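Local coordinates for protein Xaa-Pro dipeptidase (Pyrococcus horikoshii, PDB 1WY2) that probably splits dipeptides that carry a C-terminal proline, working as a homodimeric metallopeptidase with two metal ions in each subunit, at residues K89-E94 with A109-F114. Sequence-based numbering, arbitrary orientation.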
# COMPACT_ATOMS: atom_id res chain seq x y z
N LYS A 89 -23.48 2.79 22.15
CA LYS A 89 -24.17 1.51 22.03
C LYS A 89 -23.97 0.91 20.64
O LYS A 89 -23.41 -0.18 20.49
CB LYS A 89 -25.66 1.69 22.30
CG LYS A 89 -25.99 2.14 23.71
CD LYS A 89 -25.61 1.08 24.74
CE LYS A 89 -26.39 -0.21 24.52
NZ LYS A 89 -26.05 -1.25 25.54
N SER A 90 -24.43 1.63 19.62
CA SER A 90 -24.32 1.18 18.24
C SER A 90 -23.30 2.06 17.50
O SER A 90 -23.52 3.26 17.34
CB SER A 90 -25.68 1.27 17.55
OG SER A 90 -25.63 0.77 16.22
N LEU A 91 -22.21 1.45 17.04
CA LEU A 91 -21.16 2.18 16.33
C LEU A 91 -21.12 1.86 14.84
O LEU A 91 -21.07 0.69 14.45
CB LEU A 91 -19.79 1.87 16.94
CG LEU A 91 -18.57 2.58 16.34
CD1 LEU A 91 -18.59 4.05 16.74
CD2 LEU A 91 -17.29 1.92 16.84
N GLY A 92 -21.15 2.90 14.01
CA GLY A 92 -21.09 2.69 12.57
C GLY A 92 -19.63 2.61 12.16
O GLY A 92 -18.83 3.46 12.57
N ILE A 93 -19.27 1.61 11.36
CA ILE A 93 -17.88 1.45 10.94
C ILE A 93 -17.71 1.12 9.46
O ILE A 93 -18.66 0.70 8.79
CB ILE A 93 -17.16 0.33 11.75
CG1 ILE A 93 -17.88 -1.01 11.55
CG2 ILE A 93 -17.13 0.70 13.24
CD1 ILE A 93 -17.10 -2.20 12.10
N GLU A 94 -16.49 1.31 8.96
CA GLU A 94 -16.17 1.03 7.56
C GLU A 94 -15.98 -0.47 7.37
O GLU A 94 -15.56 -1.17 8.29
CB GLU A 94 -14.87 1.73 7.16
CG GLU A 94 -14.88 3.24 7.32
CD GLU A 94 -13.50 3.78 7.61
OE1 GLU A 94 -12.91 3.39 8.64
OE2 GLU A 94 -12.99 4.60 6.81
N ALA A 109 -14.03 -0.21 24.84
CA ALA A 109 -15.03 0.84 24.69
C ALA A 109 -16.41 0.28 24.99
O ALA A 109 -17.40 1.02 25.03
CB ALA A 109 -14.98 1.41 23.27
N ASN A 110 -16.46 -1.03 25.20
CA ASN A 110 -17.70 -1.74 25.51
C ASN A 110 -18.78 -1.54 24.45
O ASN A 110 -19.97 -1.52 24.76
CB ASN A 110 -18.22 -1.31 26.88
CG ASN A 110 -19.35 -2.20 27.38
OD1 ASN A 110 -19.17 -3.41 27.54
ND2 ASN A 110 -20.51 -1.61 27.62
N ILE A 111 -18.36 -1.39 23.19
CA ILE A 111 -19.32 -1.21 22.10
C ILE A 111 -20.19 -2.45 22.01
O ILE A 111 -19.69 -3.57 21.97
CB ILE A 111 -18.60 -0.99 20.75
CG1 ILE A 111 -17.68 0.23 20.85
CG2 ILE A 111 -19.63 -0.80 19.64
CD1 ILE A 111 -18.39 1.52 21.22
N LYS A 112 -21.50 -2.24 21.97
CA LYS A 112 -22.46 -3.34 21.90
C LYS A 112 -22.77 -3.85 20.50
O LYS A 112 -22.81 -5.06 20.27
CB LYS A 112 -23.77 -2.91 22.57
CG LYS A 112 -23.69 -2.75 24.08
CD LYS A 112 -23.36 -4.08 24.75
CE LYS A 112 -23.34 -3.94 26.27
NZ LYS A 112 -23.00 -5.23 26.94
N GLU A 113 -23.00 -2.94 19.57
CA GLU A 113 -23.36 -3.32 18.21
C GLU A 113 -22.58 -2.52 17.17
O GLU A 113 -22.22 -1.37 17.39
CB GLU A 113 -24.86 -3.09 18.01
CG GLU A 113 -25.44 -3.56 16.69
CD GLU A 113 -26.93 -3.27 16.56
OE1 GLU A 113 -27.71 -3.75 17.41
OE2 GLU A 113 -27.32 -2.56 15.61
N PHE A 114 -22.30 -3.16 16.03
CA PHE A 114 -21.60 -2.50 14.93
C PHE A 114 -22.47 -2.56 13.69
O PHE A 114 -23.17 -3.55 13.46
CB PHE A 114 -20.26 -3.18 14.63
CG PHE A 114 -19.28 -3.13 15.76
CD1 PHE A 114 -19.30 -4.09 16.77
CD2 PHE A 114 -18.33 -2.12 15.82
CE1 PHE A 114 -18.39 -4.04 17.82
CE2 PHE A 114 -17.41 -2.05 16.87
CZ PHE A 114 -17.44 -3.02 17.87
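A beta-alpha-beta unit in the creatinase/prolidase N-terminal domain closes here: strand 90-93, helix 99-108 and strand 113-116, the last being the outermost strand of the sheet within this chain. Parallel pairing follows from the register, Ser90 beside Glu113 and Leu91 beside Phe114, and from the backbone bonds, in which the N and O of Glu113 reach the two residues flanking Ser90, the pattern of a parallel pair. Glu113 N donates to Lys89 O (2.9 Å), and Leu91 N donates to Glu113 O (2.8 Å, 170° at the hydrogen); both donors lie in the plane of the carbonyl they meet. Lys89 O also takes a weak, bent bond from Lys112 N (3.2 Å, 130°), so two successive amides converge on one oxygen where the strands begin. Beyond them, Phe114 CA approaches Leu91 O at 3.3 Å, a CA-H...O contact.

On the face toward helix 99-108, Leu91 and Phe114 run side by side, and Leu91 CD2 meets ring atom CE2 obliquely at 4.0 Å. Ile93 crosses the ring at a slant; its CG1 takes the crowded position between backbone N and carbonyl carbon (chi1 60°), and CD1 reaches Phe114 CD2 at 3.9 Å. Ile111 CG2 lies over one ring face near the rim and also touches Leu91 CB. Ile102 packs on both Ile93 and Phe114, as does Tyr99 of the second subunit, which brings this crossover to the dimer interface.

Ser90 and Glu113 share the other face; Ser90 OG is buried without a polar partner, 3.8 Å from Glu113 OE2. At the exposed end the two lysine chains lie alongside, Lys89 folding at chi2 and chi3 until NZ rests 3.2 Å from Lys112 CG.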